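Local coordinates for WbbM protein (Klebsiella pneumoniae, PDB 6U4B) that is a trimeric, bifunctional glycosyltransferase that polymerises an O-antigen glycan, with two probable transferase modules in one chain and magnesium bound in one of them, at residues N263-I266 with I267-Q271; P126-D129 with E130-K134; G532-D535 with D536-N540. One frame throughout, in Å; residues are numbered along the deposited sequence.

Interaction 1 of 3, residues N263-I266 with I267-Q271; sequences NIYI and IKLQQ
N263 accepts the amide of I267 one turn further on, the first of four consecutive i to i+4 backbone bonds that run through this part of the alpha-helix 253-272. N263 O to I267 N measures 2.9 Å, and the aliphatic CG1 of I267 rests on the same oxygen at 3.2 Å. The amide of N263 serves other parts of the fold, its OD1 bonded to the backbone N of Y211 and its ND2 to the carbonyl of E259, so that both ends of this buried amide have a partner. I264 O takes K268 N at 3.1 Å, while its branched side chain packs against Y183, I187 and I201, where a compact apolar residue fits between helices. Y265 O receives L269 N. With CG anti to the backbone N (chi1 176°), the tyrosine ring is carried forward along the helix toward L269, whose two methyls both lie on one side of it: CD1 stands over the face, 4.2 Å from the centroid in a CH-pi contact, and CD2, nearer the rim, lies 3.6 Å from CE2. The buried phenol OH is satisfied by D225 on helix 220-240, so one side chain serves both apolar and polar neighbours. I266 closes the series: its O is bonded to Q270 N at 3.0 Å, and its CG2 methyl lies 3.8 Å from Q270 OE1.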
loop_
_atom_site.group_PDB
_atom_site.type_symbol
_atom_site.label_atom_id
_atom_site.label_comp_id
_atom_site.label_asym_id
_atom_site.label_seq_id
_atom_site.Cartn_x
_atom_site.Cartn_y
_atom_site.Cartn_z
ATOM N N ASN A 263 -10.088 -47.399 -32.974
ATOM C CA ASN A 263 -10.140 -48.586 -33.823
ATOM C C ASN A 263 -11.316 -49.484 -33.460
ATOM O O ASN A 263 -12.002 -50.004 -34.348
ATOM C CB ASN A 263 -8.829 -49.361 -33.715
ATOM C CG ASN A 263 -7.684 -48.671 -34.425
ATOM O OD1 ASN A 263 -7.415 -48.940 -35.597
ATOM N ND2 ASN A 263 -7.001 -47.777 -33.720
ATOM N N ILE A 264 -11.550 -49.696 -32.161
ATOM C CA ILE A 264 -12.674 -50.523 -31.730
ATOM C C ILE A 264 -13.984 -49.953 -32.256
ATOM O O ILE A 264 -14.869 -50.696 -32.702
ATOM C CB ILE A 264 -12.680 -50.647 -30.194
ATOM C CG1 ILE A 264 -11.442 -51.414 -29.717
ATOM C CG2 ILE A 264 -13.958 -51.315 -29.710
ATOM C CD1 ILE A 264 -11.264 -51.417 -28.214
ATOM N N TYR A 265 -14.119 -48.624 -32.235
ATOM C CA TYR A 265 -15.342 -47.989 -32.713
ATOM C C TYR A 265 -15.515 -48.166 -34.217
ATOM O O TYR A 265 -16.619 -48.464 -34.687
ATOM C CB TYR A 265 -15.335 -46.504 -32.343
ATOM C CG TYR A 265 -16.520 -45.732 -32.877
ATOM C CD1 TYR A 265 -17.729 -45.715 -32.193
ATOM C CD2 TYR A 265 -16.430 -45.018 -34.064
ATOM C CE1 TYR A 265 -18.815 -45.011 -32.679
ATOM C CE2 TYR A 265 -17.509 -44.312 -34.558
ATOM C CZ TYR A 265 -18.698 -44.311 -33.863
ATOM O OH TYR A 265 -19.772 -43.604 -34.356
ATOM N N ILE A 266 -14.440 -47.982 -34.988
ATOM C CA ILE A 266 -14.533 -48.116 -36.438
ATOM C C ILE A 266 -14.850 -49.553 -36.827
ATOM O O ILE A 266 -15.693 -49.800 -37.698
ATOM C CB ILE A 266 -13.234 -47.625 -37.106
ATOM C CG1 ILE A 266 -13.106 -46.107 -36.981
ATOM C CG2 ILE A 266 -13.186 -48.046 -38.571
ATOM C CD1 ILE A 266 -11.845 -45.550 -37.597
ATOM N N ILE A 267 -14.190 -50.521 -36.187
ATOM C CA ILE A 267 -14.414 -51.926 -36.517
ATOM C C ILE A 267 -15.865 -52.308 -36.258
ATOM O O ILE A 267 -16.467 -53.073 -37.023
ATOM C CB ILE A 267 -13.434 -52.815 -35.726
ATOM C CG1 ILE A 267 -12.007 -52.621 -36.249
ATOM C CG2 ILE A 267 -13.845 -54.282 -35.799
ATOM C CD1 ILE A 267 -10.961 -53.351 -35.445
ATOM N N LYS A 268 -16.457 -51.766 -35.193
ATOM C CA LYS A 268 -17.865 -52.023 -34.909
ATOM C C LYS A 268 -18.763 -51.476 -36.013
ATOM O O LYS A 268 -19.752 -52.115 -36.393
ATOM C CB LYS A 268 -18.235 -51.415 -33.556
ATOM C CG LYS A 268 -19.724 -51.286 -33.289
ATOM C CD LYS A 268 -20.387 -52.637 -33.114
ATOM C CE LYS A 268 -21.758 -52.482 -32.482
ATOM N NZ LYS A 268 -22.545 -51.397 -33.130
ATOM N N LEU A 269 -18.434 -50.296 -36.542
ATOM C CA LEU A 269 -19.235 -49.721 -37.619
ATOM C C LEU A 269 -19.128 -50.549 -38.893
ATOM O O LEU A 269 -20.114 -50.705 -39.623
ATOM C CB LEU A 269 -18.805 -48.277 -37.878
ATOM C CG LEU A 269 -19.678 -47.167 -37.290
ATOM C CD1 LEU A 269 -20.001 -47.441 -35.828
ATOM C CD2 LEU A 269 -18.988 -45.819 -37.446
ATOM N N GLN A 270 -17.940 -51.091 -39.174
ATOM C CA GLN A 270 -17.771 -51.934 -40.354
ATOM C C GLN A 270 -18.475 -53.275 -40.195
ATOM O O GLN A 270 -18.958 -53.842 -41.182
ATOM C CB GLN A 270 -16.283 -52.139 -40.637
ATOM C CG GLN A 270 -15.542 -50.846 -40.939
ATOM C CD GLN A 270 -14.035 -50.996 -40.861
ATOM O OE1 GLN A 270 -13.504 -51.574 -39.913
ATOM N NE2 GLN A 270 -13.337 -50.473 -41.864
ATOM N N GLN A 271 -18.548 -53.796 -38.968
ATOM C CA GLN A 271 -19.220 -55.072 -38.749
ATOM C C GLN A 271 -20.735 -54.934 -38.814
ATOM O O GLN A 271 -21.425 -55.885 -39.197
ATOM C CB GLN A 271 -18.797 -55.666 -37.405
ATOM C CG GLN A 271 -17.362 -56.159 -37.370
ATOM C CD GLN A 271 -16.906 -56.536 -35.974
ATOM O OE1 GLN A 271 -17.536 -56.170 -34.978
ATOM N NE2 GLN A 271 -15.801 -57.270 -35.893
#

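Interaction 2 of 3, residues P126-D129 with E130-K134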
loop_
_atom_site.group_PDB
_atom_site.type_symbol
_atom_site.label_atom_id
_atom_site.label_comp_id
_atom_site.label_asym_id
_atom_site.label_seq_id
_atom_site.Cartn_x
_atom_site.Cartn_y
_atom_site.Cartn_z
ATOM N N PRO A 126 10.029 -29.982 -46.611
ATOM C CA PRO A 126 10.872 -29.123 -45.764
ATOM C C PRO A 126 10.093 -28.223 -44.813
ATOM O O PRO A 126 10.223 -28.358 -43.593
ATOM C CB PRO A 126 11.674 -28.298 -46.784
ATOM C CG PRO A 126 11.009 -28.532 -48.117
ATOM C CD PRO A 126 10.402 -29.890 -48.030
ATOM N N CYS A 127 9.285 -27.309 -45.345
ATOM C CA CYS A 127 8.503 -26.407 -44.512
ATOM C C CYS A 127 7.128 -26.209 -45.136
ATOM O O CYS A 127 6.866 -26.623 -46.267
ATOM C CB CYS A 127 9.211 -25.058 -44.314
ATOM S SG CYS A 127 9.559 -24.149 -45.833
ATOM N N ILE A 128 6.241 -25.571 -44.375
ATOM C CA ILE A 128 4.885 -25.289 -44.836
ATOM C C ILE A 128 4.934 -24.063 -45.743
ATOM O O ILE A 128 5.071 -22.933 -45.269
ATOM C CB ILE A 128 3.922 -25.071 -43.665
ATOM C CG1 ILE A 128 3.786 -26.351 -42.839
ATOM C CG2 ILE A 128 2.563 -24.611 -44.176
ATOM C CD1 ILE A 128 2.879 -26.209 -41.629
ATOM N N ASP A 129 4.818 -24.284 -47.049
ATOM C CA ASP A 129 4.757 -23.184 -48.002
ATOM C C ASP A 129 3.590 -23.381 -48.961
ATOM O O ASP A 129 2.750 -24.263 -48.754
ATOM C CB ASP A 129 6.072 -23.054 -48.774
ATOM C CG ASP A 129 6.522 -24.364 -49.394
ATOM O OD1 ASP A 129 7.002 -25.246 -48.653
ATOM O OD2 ASP A 129 6.387 -24.516 -50.626
ATOM N N GLU A 130 3.528 -22.564 -50.015
ATOM C CA GLU A 130 2.424 -22.672 -50.963
ATOM C C GLU A 130 2.509 -23.950 -51.790
ATOM O O GLU A 130 1.471 -24.518 -52.147
ATOM C CB GLU A 130 2.386 -21.438 -51.865
ATOM C CG GLU A 130 1.589 -20.278 -51.275
ATOM C CD GLU A 130 1.782 -18.977 -52.033
ATOM O OE1 GLU A 130 2.573 -18.129 -51.568
ATOM O OE2 GLU A 130 1.148 -18.805 -53.097
ATOM N N GLU A 131 3.723 -24.418 -52.099
ATOM C CA GLU A 131 3.863 -25.685 -52.814
ATOM C C GLU A 131 3.390 -26.856 -51.960
ATOM O O GLU A 131 2.775 -27.798 -52.473
ATOM C CB GLU A 131 5.314 -25.894 -53.241
ATOM C CG GLU A 131 5.564 -27.229 -53.929
ATOM C CD GLU A 131 7.031 -27.614 -53.944
ATOM O OE1 GLU A 131 7.828 -26.943 -53.257
ATOM O OE2 GLU A 131 7.383 -28.589 -54.641
ATOM N N TYR A 132 3.680 -26.814 -50.657
ATOM C CA TYR A 132 3.243 -27.867 -49.746
ATOM C C TYR A 132 1.728 -28.025 -49.779
ATOM O O TYR A 132 1.209 -29.139 -49.909
ATOM C CB TYR A 132 3.729 -27.550 -48.329
ATOM C CG TYR A 132 3.211 -28.477 -47.247
ATOM C CD1 TYR A 132 3.791 -29.720 -47.036
ATOM C CD2 TYR A 132 2.160 -28.098 -46.423
ATOM C CE1 TYR A 132 3.332 -30.567 -46.045
ATOM C CE2 TYR A 132 1.694 -28.939 -45.427
ATOM C CZ TYR A 132 2.283 -30.173 -45.245
ATOM O OH TYR A 132 1.825 -31.019 -44.259
ATOM N N GLU A 133 1.003 -26.910 -49.672
ATOM C CA GLU A 133 -0.453 -26.964 -49.670
ATOM C C GLU A 133 -1.006 -27.365 -51.031
ATOM O O GLU A 133 -2.109 -27.919 -51.111
ATOM C CB GLU A 133 -1.018 -25.614 -49.231
ATOM C CG GLU A 133 -0.682 -25.252 -47.791
ATOM C CD GLU A 133 -0.962 -23.797 -47.471
ATOM O OE1 GLU A 133 -0.136 -22.934 -47.842
ATOM O OE2 GLU A 133 -2.013 -23.514 -46.862
ATOM N N LYS A 134 -0.259 -27.104 -52.105
ATOM C CA LYS A 134 -0.721 -27.460 -53.442
ATOM C C LYS A 134 -0.563 -28.953 -53.713
ATOM O O LYS A 134 -1.507 -29.609 -54.165
ATOM C CB LYS A 134 0.036 -26.646 -54.495
ATOM C CG LYS A 134 -0.414 -26.904 -55.929
ATOM C CD LYS A 134 -1.763 -26.261 -56.217
ATOM C CE LYS A 134 -2.202 -26.495 -57.660
ATOM N NZ LYS A 134 -2.587 -27.914 -57.923
#
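Y132 spreads its ring beside the loop that leads into its helix, and the CG2 methyl of I128 reaches CD2 of that ring at 4.2 Å, the two side chains slanting past each other. Branched and aromatic groups suit this apolar spot, for the tyrosine is buried and I128 also packs on L42 and V285. D129, which follows I128 in the chain, occupies the N-cap position of helix 130-135. Its CG sits between the backbone N and the carbonyl carbon (chi1 52°), which carries the carboxylate forward over the first turn, where OD2 accepts the backbone N of E131 at 3.0 Å. This capping bond is weak, with an N-H...O angle of only 131°, yet it supplies an acceptor to an amide that has no preceding turn to bond with. Aspartate is apt here, being short enough to fold back on its own helix, and its negative charge would probably be favoured by the helix dipole. D129 O takes a long, weak bond from E133 N, 3.3 Å. The E131 side chain runs alongside that of D129, with D129 OD2 and E131 OE1 3.9 Å apart, a proximity of like charges that may offset part of the benefit. The far end of Y132 is held by T283 and H106 through its hydroxyl, and E133 OE2 accepts the backbone N of N43. The capped turn connects strand 122-125 to helix 130-135, with V285 of the parallel neighbouring strand 277-285 touching both I128 and Y132.

Interaction 3 of 3, residues G532-D535 with D536-N540; sequences GNTD and DFFPN
After an extended N533 the backbone bends at T534 and D535, both with psi near zero, and residues 538-540 then form a short 3-10 segment with N540 N bonded to F537 O at 3.3 Å. Across the first bend the N533 amide reaches the D536 carboxylate. ND2 stands 2.9 Å from D536 OD2 in a weak hydrogen bond, bent to 140° at the hydrogen, and the amide and carboxylate planes are turned 68° apart, so that the two groups meet askew. Both residues are exposed, and polar groups of this size suit a solvent-facing turn. F538, by contrast, is buried. Its ring presents its edge to T534 O, with CD2 3.5 Å from that oxygen in the ring plane, an approach that sets the slightly positive rim of the ring against a carbonyl. T534 OG1, anti to the backbone N (chi1 178°), lies 3.9 Å from the same CD2. F537, the residue just before it, sets CD2 over one face of the F538 ring, 3.6 Å above the plane and toward the rim. P539 brings CG to 3.6 Å from D535 O; its ring fixes phi at a value compatible with the 3-10 turn, and it also packs on Y546. I434, V435 and a stacked F549 surround F538, while N540 OD1 accepts the backbone N of N245 of a second subunit. This is a surface turn bridged by one weak side-chain bond and followed by a buried phenylalanine, leading into helix 543-554 of the glycosyltransferase family 8 region; F538 lies about 10 Å, side chain to side chain, from the magnesium ligand H560.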
loop_
_atom_site.group_PDB
_atom_site.type_symbol
_atom_site.label_atom_id
_atom_site.label_comp_id
_atom_site.label_asym_id
_atom_site.label_seq_id
_atom_site.Cartn_x
_atom_site.Cartn_y
_atom_site.Cartn_z
ATOM N N GLY A 532 24.678 7.199 -12.449
ATOM C CA GLY A 532 25.113 7.761 -11.185
ATOM C C GLY A 532 25.574 9.198 -11.289
ATOM O O GLY A 532 25.525 9.938 -10.301
ATOM N N ASN A 533 26.017 9.617 -12.472
ATOM C CA ASN A 533 26.516 10.972 -12.691
ATOM C C ASN A 533 25.869 11.534 -13.948
ATOM O O ASN A 533 26.134 11.055 -15.055
ATOM C CB ASN A 533 28.039 10.987 -12.807
ATOM C CG ASN A 533 28.691 11.853 -11.750
ATOM O OD1 ASN A 533 28.029 12.327 -10.827
ATOM N ND2 ASN A 533 29.996 12.061 -11.876
ATOM N N THR A 534 25.026 12.551 -13.777
ATOM C CA THR A 534 24.354 13.203 -14.890
ATOM C C THR A 534 25.030 14.498 -15.321
ATOM O O THR A 534 24.654 15.059 -16.356
ATOM C CB THR A 534 22.892 13.495 -14.529
ATOM O OG1 THR A 534 22.256 14.175 -15.618
ATOM C CG2 THR A 534 22.817 14.364 -13.283
ATOM N N ASP A 535 26.012 14.981 -14.563
ATOM C CA ASP A 535 26.682 16.241 -14.854
ATOM C C ASP A 535 27.960 16.077 -15.666
ATOM O O ASP A 535 28.635 17.075 -15.932
ATOM C CB ASP A 535 27.010 16.978 -13.551
ATOM C CG ASP A 535 25.946 17.983 -13.163
ATOM O OD1 ASP A 535 24.839 17.937 -13.740
ATOM O OD2 ASP A 535 26.223 18.828 -12.285
ATOM N N ASP A 536 28.313 14.856 -16.065
ATOM C CA ASP A 536 29.582 14.639 -16.748
ATOM C C ASP A 536 29.484 14.779 -18.262
ATOM O O ASP A 536 30.456 15.199 -18.900
ATOM C CB ASP A 536 30.136 13.250 -16.409
ATOM C CG ASP A 536 30.365 13.060 -14.922
ATOM O OD1 ASP A 536 29.816 13.851 -14.128
ATOM O OD2 ASP A 536 31.100 12.121 -14.549
ATOM N N PHE A 537 28.335 14.448 -18.849
ATOM C CA PHE A 537 28.183 14.341 -20.294
ATOM C C PHE A 537 27.296 15.423 -20.890
ATOM O O PHE A 537 27.705 16.116 -21.827
ATOM C CB PHE A 537 27.619 12.951 -20.638
ATOM C CG PHE A 537 27.261 12.770 -22.089
ATOM C CD1 PHE A 537 28.201 12.313 -22.997
ATOM C CD2 PHE A 537 25.974 13.031 -22.538
ATOM C CE1 PHE A 537 27.871 12.136 -24.329
ATOM C CE2 PHE A 537 25.640 12.859 -23.867
ATOM C CZ PHE A 537 26.589 12.409 -24.764
ATOM N N PHE A 538 26.086 15.583 -20.368
ATOM C CA PHE A 538 25.059 16.432 -20.961
ATOM C C PHE A 538 25.372 17.931 -20.938
ATOM O O PHE A 538 25.037 18.625 -21.907
ATOM C CB PHE A 538 23.721 16.160 -20.272
ATOM C CG PHE A 538 23.257 14.739 -20.412
ATOM C CD1 PHE A 538 22.730 14.286 -21.611
ATOM C CD2 PHE A 538 23.356 13.852 -19.352
ATOM C CE1 PHE A 538 22.307 12.977 -21.749
ATOM C CE2 PHE A 538 22.933 12.543 -19.482
ATOM C CZ PHE A 538 22.408 12.105 -20.684
ATOM N N PRO A 539 25.981 18.484 -19.881
ATOM C CA PRO A 539 26.303 19.923 -19.904
ATOM C C PRO A 539 27.292 20.326 -20.990
ATOM O O PRO A 539 27.436 21.528 -21.246
ATOM C CB PRO A 539 26.885 20.178 -18.508
ATOM C CG PRO A 539 26.290 19.119 -17.660
ATOM C CD PRO A 539 26.216 17.911 -18.541
ATOM N N ASN A 540 27.975 19.378 -21.628
ATOM C CA ASN A 540 28.937 19.693 -22.677
ATOM C C ASN A 540 28.340 19.615 -24.077
ATOM O O ASN A 540 29.059 19.840 -25.054
ATOM C CB ASN A 540 30.147 18.761 -22.578
ATOM C CG ASN A 540 30.879 18.894 -21.261
ATOM O OD1 ASN A 540 30.926 19.972 -20.671
ATOM N ND2 ASN A 540 31.454 17.793 -20.791
#

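Along the chain the order is interaction 2, interaction 1, interaction 3. The first two belong to the DUF4422 region, with centres about 34 Å apart and nearest atoms about 21 Å apart; residues 126-134 lie beside the sheet that includes strands 122-125 and 277-285, and helix 253-272 precedes the latter strand. Interaction 3 belongs to the family 8 region, its centre about 80 Å from that of interaction 1 and 56 Å from that of interaction 2, on the opposite side of the chain's centre from both. Thus the contacts sample two separate modules, consistent with a bifunctional enzyme, and the last also meets a second subunit of the trimer.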